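Local structure of exopolygalacturonase (2UVF) at residues Ile451-Asn456 against Val480-Asn485; Val56-Glu61 against Gly423-Asn428; Leu201-Asp206 against Arg259-Thr264; Glu340-Ala345 against Leu360-Val365. The protein probably releases galacturonic acid units from the ends of the polygalacturonate chains of pectin, as an exo-acting family 28 glycoside hydrolase. All blocks are in the same frame, centred on the assembly; numbering follows the deposited sequence. Where two conformers were deposited one is given.

Overall arrangement
Interactions 1, 3 and 4 each join neighbouring coils of the parallel beta-helix, and interaction 2 brings the fibronectin type III domain onto it. Interactions 1 and 2 adjoin, with centres 8 Å apart: strands 448-459 and 421-427 are paired, and Leu452 O lies 2.8 Å from Leu426 N. Interactions 3 and 4, centres 10 Å apart, meet likewise through strands 258-264 and 342-345. Interactions 1 and 3 lie about 29 Å apart, centre to centre, on opposite sides of the chain's centre. None of the four forms the sugar pocket: the side chains of Ile451 (interaction 1) and Asn362 (interaction 4) are each about 13 Å from a bound galacturonic acid.

Interaction 1 of 4, residues Ile451-Asn456 against Val480-Asn485; sequences ILAENN and VTFRNN
The guanidinium of Arg483 has Leu452 CD1 over one face, offset toward the rim, and Glu454 OE1 at its edge, in its plane. NE and NH2 of Arg483 both donate to that one oxygen, Glu454 OE1, each at 3.2 Å. This side-on salt bridge reaches OE1 from above the carboxylate plane, the two planes being turned 45° apart. Glu454 and Arg483 both carry CG in the crowded position between backbone N and carbonyl carbon and extend side by side. Glu454 OE2 turns instead to Trp425 and Gln113. The phenyl ring of Phe482, on the other sheet face, has the side-chain amide of Asn485 over its centre. Strands 451-454 and 480-483 are neighbouring strands from successive coils of a right-handed parallel beta-helix, the fold of family 28, and run 3° from parallel. Thr481 N donates to Ile451 O (2.8 Å), Ala453 N to Thr481 O (2.9 Å) and Arg483 N to Ala453 O (3.0 Å), all nearly straight. Residues in register therefore point the same way from the sheet: Ile451 CG1 meets Val480 CG2 at 3.8 Å inside the coil. On the side of the sheet that carries Arg483 and Glu454, Leu452 CD1 presses tightly on Thr481 CG2 at 3.5 Å. Where the chain turns the corner, Asn455 lies alongside Asn484 and Asn456 alongside Asn485. Asn484 is held at its tip by Asn526 and Glu61 O, and Asn456 ND2 binds Leu426 O.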
loop_
_atom_site.group_PDB
_atom_site.type_symbol
_atom_site.label_atom_id
_atom_site.label_comp_id
_atom_site.label_asym_id
_atom_site.label_seq_id
_atom_site.Cartn_x
_atom_site.Cartn_y
_atom_site.Cartn_z
ATOM N N ILE A 451 -5.837 -5.952 10.274
ATOM C CA ILE A 451 -5.544 -4.800 9.415
ATOM C C ILE A 451 -6.125 -3.533 10.058
ATOM O O ILE A 451 -7.328 -3.465 10.314
ATOM C CB ILE A 451 -6.184 -4.971 7.977
ATOM C CG1 ILE A 451 -5.913 -6.360 7.340
ATOM C CG2 ILE A 451 -5.787 -3.842 7.040
ATOM C CD1 ILE A 451 -4.416 -6.753 7.130
ATOM N N LEU A 452 -5.273 -2.532 10.300
ATOM C CA LEU A 452 -5.724 -1.222 10.831
ATOM C C LEU A 452 -5.347 -0.010 9.951
ATOM O O LEU A 452 -4.177 0.350 9.834
ATOM C CB LEU A 452 -5.275 -1.017 12.306
ATOM C CG LEU A 452 -5.596 0.337 12.974
ATOM C CD1 LEU A 452 -7.096 0.626 13.012
ATOM C CD2 LEU A 452 -5.000 0.457 14.365
ATOM N N ALA A 453 -6.355 0.619 9.347
ATOM C CA ALA A 453 -6.155 1.803 8.499
ATOM C C ALA A 453 -6.741 3.076 9.166
ATOM O O ALA A 453 -7.956 3.300 9.167
ATOM C CB ALA A 453 -6.759 1.567 7.096
ATOM N N GLU A 454 -5.861 3.907 9.730
ATOM C CA GLU A 454 -6.299 5.080 10.500
ATOM C C GLU A 454 -5.544 6.322 10.112
ATOM O O GLU A 454 -4.381 6.264 9.764
ATOM C CB GLU A 454 -6.143 4.844 12.013
ATOM C CG GLU A 454 -4.745 4.375 12.446
ATOM C CD GLU A 454 -4.607 4.269 13.943
ATOM O OE1 GLU A 454 -5.603 4.554 14.646
ATOM O OE2 GLU A 454 -3.506 3.896 14.420
ATOM N N ASN A 455 -6.223 7.454 10.212
ATOM C CA ASN A 455 -5.592 8.773 10.127
ATOM C C ASN A 455 -4.988 8.981 8.741
ATOM O O ASN A 455 -3.831 9.398 8.600
ATOM C CB ASN A 455 -4.579 9.003 11.277
ATOM C CG ASN A 455 -5.252 9.153 12.656
ATOM O OD1 ASN A 455 -5.062 8.330 13.570
ATOM N ND2 ASN A 455 -6.015 10.211 12.816
ATOM N N ASN A 456 -5.819 8.688 7.733
ATOM C CA ASN A 456 -5.480 8.765 6.336
ATOM C C ASN A 456 -6.465 9.731 5.686
ATOM O O ASN A 456 -7.587 9.930 6.163
ATOM C CB ASN A 456 -5.590 7.383 5.621
ATOM C CG ASN A 456 -4.628 6.326 6.161
ATOM O OD1 ASN A 456 -3.425 6.368 5.919
ATOM N ND2 ASN A 456 -5.168 5.353 6.866
ATOM N N VAL A 480 -10.598 -6.378 10.419
ATOM C CA VAL A 480 -10.178 -5.245 9.592
ATOM C C VAL A 480 -10.866 -3.988 10.147
ATOM O O VAL A 480 -12.092 -3.961 10.274
ATOM C CB VAL A 480 -10.553 -5.479 8.085
ATOM C CG1 VAL A 480 -10.475 -4.193 7.285
ATOM C CG2 VAL A 480 -9.668 -6.565 7.443
ATOM N N THR A 481 -10.066 -2.982 10.512
ATOM C CA THR A 481 -10.567 -1.716 11.064
ATOM C C THR A 481 -10.222 -0.569 10.136
ATOM O O THR A 481 -9.075 -0.413 9.726
ATOM C CB THR A 481 -10.037 -1.413 12.514
ATOM O OG1 THR A 481 -10.530 -2.401 13.420
ATOM C CG2 THR A 481 -10.516 -0.045 13.014
ATOM N N PHE A 482 -11.225 0.239 9.827
ATOM C CA PHE A 482 -11.066 1.378 8.946
ATOM C C PHE A 482 -11.656 2.585 9.666
ATOM O O PHE A 482 -12.862 2.763 9.710
ATOM C CB PHE A 482 -11.783 1.097 7.619
ATOM C CG PHE A 482 -11.589 2.156 6.577
ATOM C CD1 PHE A 482 -10.597 2.015 5.602
ATOM C CD2 PHE A 482 -12.399 3.288 6.555
ATOM C CE1 PHE A 482 -10.437 2.978 4.627
ATOM C CE2 PHE A 482 -12.235 4.240 5.583
ATOM C CZ PHE A 482 -11.249 4.087 4.617
ATOM N N ARG A 483 -10.784 3.420 10.225
ATOM C CA ARG A 483 -11.222 4.456 11.163
ATOM C C ARG A 483 -10.444 5.765 11.053
ATOM O O ARG A 483 -9.337 5.788 10.550
ATOM C CB ARG A 483 -11.163 3.925 12.615
ATOM C CG ARG A 483 -9.780 3.713 13.161
ATOM C CD ARG A 483 -9.835 3.467 14.643
ATOM N NE ARG A 483 -8.515 3.388 15.254
ATOM C CZ ARG A 483 -8.230 2.679 16.351
ATOM N NH1 ARG A 483 -9.174 1.955 16.952
ATOM N NH2 ARG A 483 -6.996 2.673 16.829
ATOM N N ASN A 484 -11.025 6.848 11.568
ATOM C CA ASN A 484 -10.313 8.110 11.644
ATOM C C ASN A 484 -9.705 8.478 10.294
ATOM O O ASN A 484 -8.549 8.861 10.199
ATOM C CB ASN A 484 -9.242 8.050 12.717
ATOM C CG ASN A 484 -9.816 7.871 14.094
ATOM O OD1 ASN A 484 -10.988 8.165 14.333
ATOM N ND2 ASN A 484 -8.992 7.387 15.014
ATOM N N ASN A 485 -10.521 8.342 9.257
ATOM C CA ASN A 485 -10.126 8.648 7.886
ATOM C C ASN A 485 -11.083 9.657 7.322
ATOM O O ASN A 485 -12.287 9.578 7.569
ATOM C CB ASN A 485 -10.191 7.388 7.008
ATOM C CG ASN A 485 -9.216 6.330 7.434
ATOM O OD1 ASN A 485 -9.559 5.149 7.526
ATOM N ND2 ASN A 485 -8.003 6.728 7.697
#

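Interaction 2 of 4, residues Val56-Glu61 against Gly423-Asn428; sequences VWKAPE and GAWLFN
Val56 meets two aromatic rings with its two methyls. CG1 comes to the edge of the Phe427 ring, near its plane, 3.6 Å from CZ of Phe427. CG2 reaches Trp425 tip to tip, 3.9 Å from CZ3 of the indole. At the edge of that indole, near its plane, lies the carbonyl of Trp57, whose O is 3.5 Å from Trp425 CZ2. Lys58 NZ, 5.8 Å from the centroid of the five-membered ring of Trp425, adds at most a weak cation-pi attraction. The two rings are set against each other within strand 423-427: CE2 of Phe427 stands over the centre of the Trp425 ring, 3.4 Å above its plane. Trp425 has CG anti to the backbone N (chi1 -177°), which, with chi2 near 25°, carries the six-membered ring to Val56 and the Trp57 carbonyl. Further out, Glu454 holds the indole NE1, Phe394 lies parallel to the ring of Phe427, and Gln113 NE2 binds Trp57 O. Strand 56-58 of the fibronectin type III domain crosses strand 423-427 of the beta-helix at 101°, the axes 10.6 Å apart. The domain interface here thus relies on apolar and aromatic contact, with NE1 of Trp425 and the carbonyl O of Trp57 satisfied by Glu454 and Gln113.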
loop_
_atom_site.group_PDB
_atom_site.type_symbol
_atom_site.label_atom_id
_atom_site.label_comp_id
_atom_site.label_asym_id
_atom_site.label_seq_id
_atom_site.Cartn_x
_atom_site.Cartn_y
_atom_site.Cartn_z
ATOM N N VAL A 56 7.218 6.136 15.692
ATOM C CA VAL A 56 5.773 6.053 15.509
ATOM C C VAL A 56 5.126 5.592 16.802
ATOM O O VAL A 56 5.801 5.072 17.683
ATOM C CB VAL A 56 5.343 5.114 14.332
ATOM C CG1 VAL A 56 5.978 5.538 13.009
ATOM C CG2 VAL A 56 5.631 3.672 14.646
ATOM N N TRP A 57 3.815 5.770 16.906
ATOM C CA TRP A 57 3.081 5.442 18.119
ATOM C C TRP A 57 1.642 5.288 17.743
ATOM O O TRP A 57 1.224 5.808 16.702
ATOM C CB TRP A 57 3.214 6.564 19.187
ATOM C CG TRP A 57 2.777 7.915 18.700
ATOM C CD1 TRP A 57 1.510 8.441 18.752
ATOM C CD2 TRP A 57 3.602 8.912 18.069
ATOM N NE1 TRP A 57 1.497 9.697 18.178
ATOM C CE2 TRP A 57 2.767 10.016 17.765
ATOM C CE3 TRP A 57 4.963 8.980 17.727
ATOM C CZ2 TRP A 57 3.247 11.171 17.131
ATOM C CZ3 TRP A 57 5.441 10.141 17.094
ATOM C CH2 TRP A 57 4.584 11.217 16.807
ATOM N N LYS A 58 0.890 4.594 18.590
ATOM C CA LYS A 58 -0.569 4.535 18.484
ATOM C C LYS A 58 -1.318 5.813 18.914
ATOM O O LYS A 58 -1.051 6.415 19.974
ATOM C CB LYS A 58 -1.106 3.335 19.258
ATOM C CG LYS A 58 -0.768 1.999 18.596
ATOM C CD LYS A 58 -1.373 0.791 19.340
ATOM C CE LYS A 58 -2.899 0.723 19.248
ATOM N NZ LYS A 58 -3.361 0.586 17.847
ATOM N N ALA A 59 -2.246 6.228 18.062
ATOM C CA ALA A 59 -3.285 7.179 18.428
ATOM C C ALA A 59 -4.498 6.327 18.765
ATOM O O ALA A 59 -4.672 5.269 18.154
ATOM C CB ALA A 59 -3.588 8.108 17.259
ATOM N N PRO A 60 -5.335 6.760 19.739
ATOM C CA PRO A 60 -6.518 5.989 20.134
ATOM C C PRO A 60 -7.692 6.071 19.153
ATOM O O PRO A 60 -7.644 6.818 18.166
ATOM C CB PRO A 60 -6.914 6.619 21.481
ATOM C CG PRO A 60 -6.401 7.995 21.445
ATOM C CD PRO A 60 -5.193 8.002 20.536
ATOM N N GLU A 61 -8.750 5.320 19.445
ATOM C CA GLU A 61 -9.955 5.300 18.615
ATOM C C GLU A 61 -10.605 6.683 18.476
ATOM O O GLU A 61 -11.090 7.054 17.406
ATOM C CB GLU A 61 -10.952 4.325 19.218
ATOM C CG GLU A 61 -12.153 4.009 18.361
ATOM C CD GLU A 61 -12.983 2.905 18.969
ATOM O OE1 GLU A 61 -13.405 3.050 20.141
ATOM O OE2 GLU A 61 -13.215 1.885 18.288
ATOM N N GLY A 423 -1.420 -8.735 10.101
ATOM C CA GLY A 423 -0.778 -7.565 10.731
ATOM C C GLY A 423 -0.372 -6.424 9.807
ATOM O O GLY A 423 0.773 -6.362 9.335
ATOM N N ALA A 424 -1.302 -5.499 9.560
ATOM C CA ALA A 424 -1.006 -4.321 8.717
ATOM C C ALA A 424 -1.405 -3.012 9.416
ATOM O O ALA A 424 -2.463 -2.912 9.997
ATOM C CB ALA A 424 -1.715 -4.441 7.400
ATOM N N TRP A 425 -0.566 -2.000 9.346
ATOM C CA TRP A 425 -0.929 -0.743 9.980
ATOM C C TRP A 425 -0.724 0.370 8.961
ATOM O O TRP A 425 0.376 0.621 8.490
ATOM C CB TRP A 425 -0.169 -0.598 11.302
ATOM C CG TRP A 425 -0.441 0.593 12.159
ATOM C CD1 TRP A 425 -1.570 1.359 12.213
ATOM C CD2 TRP A 425 0.471 1.150 13.106
ATOM N NE1 TRP A 425 -1.410 2.383 13.133
ATOM C CE2 TRP A 425 -0.168 2.262 13.706
ATOM C CE3 TRP A 425 1.773 0.811 13.513
ATOM C CZ2 TRP A 425 0.450 3.033 14.693
ATOM C CZ3 TRP A 425 2.389 1.582 14.498
ATOM C CH2 TRP A 425 1.722 2.679 15.080
ATOM N N LEU A 426 -1.822 0.974 8.544
ATOM C CA LEU A 426 -1.747 1.926 7.422
ATOM C C LEU A 426 -2.192 3.294 7.912
ATOM O O LEU A 426 -3.367 3.504 8.128
ATOM C CB LEU A 426 -2.612 1.446 6.233
ATOM C CG LEU A 426 -2.469 0.020 5.637
ATOM C CD1 LEU A 426 -1.003 -0.396 5.437
ATOM C CD2 LEU A 426 -3.207 -1.018 6.462
ATOM N N PHE A 427 -1.242 4.211 8.105
ATOM C CA PHE A 427 -1.542 5.506 8.714
ATOM C C PHE A 427 -0.824 6.701 8.064
ATOM O O PHE A 427 0.228 6.545 7.475
ATOM C CB PHE A 427 -1.324 5.460 10.249
ATOM C CG PHE A 427 0.113 5.191 10.679
ATOM C CD1 PHE A 427 0.966 6.248 11.004
ATOM C CD2 PHE A 427 0.598 3.886 10.793
ATOM C CE1 PHE A 427 2.294 6.025 11.422
ATOM C CE2 PHE A 427 1.927 3.636 11.199
ATOM C CZ PHE A 427 2.773 4.707 11.513
ATOM N N ASN A 428 -1.411 7.888 8.197
ATOM C CA ASN A 428 -0.825 9.142 7.703
ATOM C C ASN A 428 -0.464 9.129 6.211
ATOM O O ASN A 428 0.562 9.684 5.797
ATOM C CB ASN A 428 0.378 9.578 8.566
ATOM C CG ASN A 428 0.012 9.778 10.039
ATOM O OD1 ASN A 428 -1.172 9.916 10.395
ATOM N ND2 ASN A 428 1.023 9.808 10.894
#

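Interaction 3 of 4, residues Leu201-Asp206 against Arg259-Thr264; sequences LWLKSD and RNIRIT
From its CB, Asp206 turns CG anti to its carbonyl carbon (chi1 -60°), and the carboxylate then divides between two partners. OD1 accepts from Asn260 ND2 at 2.7 Å through its syn lone pair, and it also lies against Asn260 CB. OD2 points at the edge of the Arg259 guanidinium, in its plane, where a long salt bridge of 3.6 Å runs to Arg259 NE. One backbone bond joins the segments, Asp206 N to Arg259 O (2.9 Å), and the hydroxyl of Ser205 accepts from Arg259 N, OG to N 2.9 Å. Asp206 and Asn260 both have positive phi, and their side chains run side by side. On the inner side Leu203 CD1 lies 3.7 Å from both Ile261 CG2 and Ile263 CD1. Leu203 also packs on Ile180 of helix 173-181 and on Ile245 of strand 245-247, while strand 342-345 of the next coil of the beta-helix pairs with strand 258-264.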
loop_
_atom_site.group_PDB
_atom_site.type_symbol
_atom_site.label_atom_id
_atom_site.label_comp_id
_atom_site.label_asym_id
_atom_site.label_seq_id
_atom_site.Cartn_x
_atom_site.Cartn_y
_atom_site.Cartn_z
ATOM N N LEU A 201 17.716 -6.518 -11.400
ATOM C CA LEU A 201 18.822 -6.539 -10.449
ATOM C C LEU A 201 18.387 -7.417 -9.287
ATOM O O LEU A 201 17.201 -7.598 -9.068
ATOM C CB LEU A 201 19.147 -5.124 -9.946
ATOM C CG LEU A 201 19.377 -4.013 -10.981
ATOM C CD1 LEU A 201 19.135 -2.636 -10.360
ATOM C CD2 LEU A 201 20.772 -4.083 -11.631
ATOM N N TRP A 202 19.349 -7.967 -8.551
ATOM C CA TRP A 202 19.057 -8.965 -7.534
ATOM C C TRP A 202 19.743 -8.549 -6.247
ATOM O O TRP A 202 20.973 -8.467 -6.181
ATOM C CB TRP A 202 19.514 -10.359 -7.991
ATOM C CG TRP A 202 18.991 -10.722 -9.351
ATOM C CD1 TRP A 202 19.537 -10.375 -10.563
ATOM C CD2 TRP A 202 17.813 -11.480 -9.642
ATOM N NE1 TRP A 202 18.762 -10.870 -11.591
ATOM C CE2 TRP A 202 17.697 -11.550 -11.055
ATOM C CE3 TRP A 202 16.840 -12.103 -8.849
ATOM C CZ2 TRP A 202 16.644 -12.228 -11.695
ATOM C CZ3 TRP A 202 15.793 -12.784 -9.490
ATOM C CH2 TRP A 202 15.714 -12.840 -10.900
ATOM N N LEU A 203 18.935 -8.257 -5.234
ATOM C CA LEU A 203 19.447 -7.750 -3.976
ATOM C C LEU A 203 19.849 -8.918 -3.100
ATOM O O LEU A 203 19.573 -10.079 -3.416
ATOM C CB LEU A 203 18.395 -6.882 -3.260
ATOM C CG LEU A 203 17.857 -5.612 -3.935
ATOM C CD1 LEU A 203 16.857 -4.937 -3.041
ATOM C CD2 LEU A 203 18.960 -4.632 -4.287
ATOM N N LYS A 204 20.511 -8.602 -1.999
ATOM C CA LYS A 204 20.906 -9.609 -1.030
ATOM C C LYS A 204 20.742 -9.029 0.360
ATOM O O LYS A 204 20.590 -7.805 0.521
ATOM C CB LYS A 204 22.346 -10.055 -1.252
ATOM C CG LYS A 204 23.385 -8.931 -1.200
ATOM C CD LYS A 204 24.595 -9.395 -0.408
ATOM C CE LYS A 204 25.780 -8.482 -0.598
ATOM N NZ LYS A 204 26.572 -8.898 -1.793
ATOM N N SER A 205 20.767 -9.923 1.347
ATOM C CA SER A 205 20.623 -9.575 2.752
ATOM C C SER A 205 21.621 -8.509 3.239
ATOM O O SER A 205 22.690 -8.320 2.648
ATOM C CB SER A 205 20.724 -10.841 3.601
ATOM O OG SER A 205 19.718 -11.768 3.203
ATOM N N ASP A 206 21.236 -7.819 4.316
ATOM C CA ASP A 206 22.081 -6.824 5.001
ATOM C C ASP A 206 22.696 -5.774 4.075
ATOM O O ASP A 206 23.925 -5.636 3.995
ATOM C CB ASP A 206 23.148 -7.530 5.855
ATOM C CG ASP A 206 22.538 -8.419 6.915
ATOM O OD1 ASP A 206 21.812 -7.898 7.789
ATOM O OD2 ASP A 206 22.775 -9.642 6.882
ATOM N N ARG A 259 17.378 -11.174 4.750
ATOM C CA ARG A 259 17.092 -10.420 5.952
ATOM C C ARG A 259 17.645 -9.016 5.832
ATOM O O ARG A 259 18.619 -8.787 5.119
ATOM C CB ARG A 259 17.575 -11.143 7.234
ATOM C CG ARG A 259 19.077 -11.202 7.466
ATOM C CD ARG A 259 19.424 -11.905 8.780
ATOM N NE ARG A 259 20.821 -11.646 9.150
ATOM C CZ ARG A 259 21.421 -12.055 10.276
ATOM N NH1 ARG A 259 20.762 -12.761 11.192
ATOM N NH2 ARG A 259 22.699 -11.755 10.491
ATOM N N ASN A 260 16.996 -8.084 6.528
ATOM C CA ASN A 260 17.463 -6.703 6.644
ATOM C C ASN A 260 17.762 -6.054 5.288
ATOM O O ASN A 260 18.903 -5.711 4.997
ATOM C CB ASN A 260 18.683 -6.590 7.598
ATOM C CG ASN A 260 18.526 -7.406 8.879
ATOM O OD1 ASN A 260 17.412 -7.613 9.387
ATOM N ND2 ASN A 260 19.656 -7.869 9.423
ATOM N N ILE A 261 16.733 -5.890 4.459
ATOM C CA ILE A 261 16.884 -5.184 3.168
ATOM C C ILE A 261 16.230 -3.791 3.184
ATOM O O ILE A 261 15.102 -3.628 3.633
ATOM C CB ILE A 261 16.365 -6.018 1.942
ATOM C CG1 ILE A 261 17.025 -7.415 1.922
ATOM C CG2 ILE A 261 16.620 -5.273 0.662
ATOM C CD1 ILE A 261 16.482 -8.378 0.883
ATOM N N ARG A 262 16.951 -2.803 2.660
ATOM C CA ARG A 262 16.555 -1.396 2.741
ATOM C C ARG A 262 16.705 -0.720 1.385
ATOM O O ARG A 262 17.732 -0.869 0.721
ATOM C CB ARG A 262 17.410 -0.646 3.774
ATOM C CG ARG A 262 17.228 -1.116 5.208
ATOM C CD ARG A 262 18.163 -0.393 6.134
ATOM N NE ARG A 262 17.544 0.800 6.697
ATOM C CZ ARG A 262 17.760 2.045 6.297
ATOM N NH1 ARG A 262 18.605 2.312 5.308
ATOM N NH2 ARG A 262 17.127 3.033 6.904
ATOM N N ILE A 263 15.674 0.023 0.980
ATOM C CA ILE A 263 15.718 0.808 -0.254
ATOM C C ILE A 263 15.213 2.221 0.052
ATOM O O ILE A 263 14.090 2.389 0.536
ATOM C CB ILE A 263 14.908 0.137 -1.391
ATOM C CG1 ILE A 263 15.181 -1.374 -1.401
ATOM C CG2 ILE A 263 15.193 0.834 -2.733
ATOM C CD1 ILE A 263 14.447 -2.151 -2.466
ATOM N N THR A 264 16.039 3.233 -0.226
ATOM C CA THR A 264 15.810 4.573 0.331
ATOM C C THR A 264 16.272 5.655 -0.634
ATOM O O THR A 264 16.747 5.368 -1.728
ATOM C CB THR A 264 16.570 4.777 1.691
ATOM O OG1 THR A 264 17.976 4.654 1.463
ATOM C CG2 THR A 264 16.139 3.767 2.761
#

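Interaction 4 of 4, residues Glu340-Ala345 against Leu360-Val365; sequences ENVYLA and LENHNV
Glu340 starts with CG anti to its backbone N (chi1 -177°) and then bends at chi2 (78°), folding its carboxylate across to His363 and Asn364. Asn341 and Asn364 share the other turn, CG anti to the carbonyl carbon, so their side chains run alongside each other, and the amide planes are only 18° apart. OE1 of Glu340 ends 3.2 Å from ND1 of His363 and 3.3 Å from its CB. OE2 of Glu340 lies in the plane of the imidazole at its edge. Asn341 N donates to His363 O (3.0 Å) and Val342 N to Asn364 O (2.8 Å), each from above the carbonyl plane. These bonds join consecutive coils of the parallel beta-helix where both segments turn a corner, Asn341 and Asn364 with positive phi. Past the corner, Val342 and Val365 point the same way, CG2 to CG2 at 4.1 Å, into the interior of the coil. Asn362, next to them, is held by Val339 N through OD1. NE2 of His363 hydrogen-bonds Glu419 OE1, so the imidazole has a carboxylate near each nitrogen; that would tend to stabilise its protonated form and probably raise its pKa.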
loop_
_atom_site.group_PDB
_atom_site.type_symbol
_atom_site.label_atom_id
_atom_site.label_comp_id
_atom_site.label_asym_id
_atom_site.label_seq_id
_atom_site.Cartn_x
_atom_site.Cartn_y
_atom_site.Cartn_z
ATOM N N GLU A 340 13.114 -10.981 5.749
ATOM C CA GLU A 340 12.910 -10.697 7.155
ATOM C C GLU A 340 13.525 -9.331 7.439
ATOM O O GLU A 340 14.751 -9.193 7.358
ATOM C CB GLU A 340 13.591 -11.770 8.011
ATOM C CG GLU A 340 13.378 -11.603 9.500
ATOM C CD GLU A 340 12.012 -12.081 9.934
ATOM O OE1 GLU A 340 11.395 -12.863 9.169
ATOM O OE2 GLU A 340 11.556 -11.677 11.036
ATOM N N ASN A 341 12.667 -8.339 7.736
ATOM C CA ASN A 341 13.030 -6.900 7.907
ATOM C C ASN A 341 13.261 -6.101 6.619
ATOM O O ASN A 341 14.368 -6.069 6.102
ATOM C CB ASN A 341 14.230 -6.679 8.852
ATOM C CG ASN A 341 14.117 -7.438 10.165
ATOM O OD1 ASN A 341 15.115 -7.917 10.694
ATOM N ND2 ASN A 341 12.924 -7.543 10.690
ATOM N N VAL A 342 12.226 -5.429 6.117
ATOM C CA VAL A 342 12.370 -4.541 4.944
ATOM C C VAL A 342 12.108 -3.074 5.311
ATOM O O VAL A 342 11.283 -2.780 6.174
ATOM C CB VAL A 342 11.431 -4.937 3.801
ATOM C CG1 VAL A 342 11.713 -4.097 2.557
ATOM C CG2 VAL A 342 11.582 -6.399 3.478
ATOM N N TYR A 343 12.831 -2.156 4.676
ATOM C CA TYR A 343 12.573 -0.733 4.859
ATOM C C TYR A 343 12.675 -0.012 3.531
ATOM O O TYR A 343 13.776 0.159 2.988
ATOM C CB TYR A 343 13.516 -0.097 5.899
ATOM C CG TYR A 343 13.275 1.405 6.194
ATOM C CD1 TYR A 343 12.180 1.830 6.950
ATOM C CD2 TYR A 343 14.186 2.379 5.770
ATOM C CE1 TYR A 343 11.970 3.200 7.240
ATOM C CE2 TYR A 343 13.987 3.742 6.053
ATOM C CZ TYR A 343 12.881 4.144 6.789
ATOM O OH TYR A 343 12.677 5.496 7.073
ATOM N N LEU A 344 11.513 0.437 3.051
ATOM C CA LEU A 344 11.387 1.260 1.833
ATOM C C LEU A 344 11.109 2.701 2.249
ATOM O O LEU A 344 10.290 2.931 3.129
ATOM C CB LEU A 344 10.257 0.695 0.950
ATOM C CG LEU A 344 10.283 -0.845 0.799
ATOM C CD1 LEU A 344 8.997 -1.377 0.122
ATOM C CD2 LEU A 344 11.562 -1.353 0.072
ATOM N N ALA A 345 11.813 3.673 1.663
ATOM C CA ALA A 345 11.667 5.058 2.097
ATOM C C ALA A 345 12.039 6.098 1.035
ATOM O O ALA A 345 12.989 5.901 0.291
ATOM C CB ALA A 345 12.477 5.302 3.359
ATOM N N LEU A 360 6.247 -10.477 -0.914
ATOM C CA LEU A 360 5.736 -11.838 -0.897
ATOM C C LEU A 360 6.407 -12.595 0.248
ATOM O O LEU A 360 7.632 -12.710 0.292
ATOM C CB LEU A 360 5.962 -12.525 -2.258
ATOM C CG LEU A 360 5.239 -11.974 -3.511
ATOM C CD1 LEU A 360 5.587 -12.812 -4.699
ATOM C CD2 LEU A 360 3.699 -11.855 -3.370
ATOM N N GLU A 361 5.598 -13.082 1.187
ATOM C CA GLU A 361 6.120 -13.852 2.292
ATOM C C GLU A 361 7.205 -13.119 3.106
ATOM O O GLU A 361 8.130 -13.728 3.566
ATOM C CB GLU A 361 6.575 -15.260 1.825
ATOM C CG GLU A 361 5.465 -16.285 1.719
ATOM C CD GLU A 361 5.889 -17.654 1.210
ATOM O OE1 GLU A 361 6.166 -18.582 1.990
ATOM O OE2 GLU A 361 5.934 -17.844 -0.006
ATOM N N ASN A 362 6.992 -11.823 3.333
ATOM C CA ASN A 362 7.888 -11.026 4.156
ATOM C C ASN A 362 7.386 -10.880 5.591
ATOM O O ASN A 362 6.184 -11.022 5.870
ATOM C CB ASN A 362 8.084 -9.640 3.547
ATOM C CG ASN A 362 8.752 -9.686 2.216
ATOM O OD1 ASN A 362 9.248 -10.732 1.800
ATOM N ND2 ASN A 362 8.785 -8.559 1.531
ATOM N N HIS A 363 8.331 -10.624 6.498
ATOM C CA HIS A 363 8.007 -10.186 7.829
ATOM C C HIS A 363 8.651 -8.837 8.030
ATOM O O HIS A 363 9.721 -8.575 7.467
ATOM C CB HIS A 363 8.551 -11.146 8.898
ATOM C CG HIS A 363 7.846 -12.460 8.961
ATOM N ND1 HIS A 363 8.303 -13.502 9.736
ATOM C CD2 HIS A 363 6.745 -12.919 8.319
ATOM C CE1 HIS A 363 7.492 -14.536 9.595
ATOM N NE2 HIS A 363 6.543 -14.210 8.735
ATOM N N ASN A 364 8.008 -8.006 8.852
ATOM C CA ASN A 364 8.556 -6.722 9.310
ATOM C C ASN A 364 8.929 -5.780 8.173
ATOM O O ASN A 364 10.094 -5.446 7.995
ATOM C CB ASN A 364 9.754 -6.957 10.242
ATOM C CG ASN A 364 9.482 -8.034 11.269
ATOM O OD1 ASN A 364 8.333 -8.215 11.715
ATOM N ND2 ASN A 364 10.528 -8.791 11.625
ATOM N N VAL A 365 7.933 -5.414 7.371
ATOM C CA VAL A 365 8.107 -4.506 6.232
ATOM C C VAL A 365 7.636 -3.124 6.647
ATOM O O VAL A 365 6.615 -3.000 7.306
ATOM C CB VAL A 365 7.279 -4.933 4.998
ATOM C CG1 VAL A 365 7.433 -3.909 3.866
ATOM C CG2 VAL A 365 7.648 -6.377 4.535
#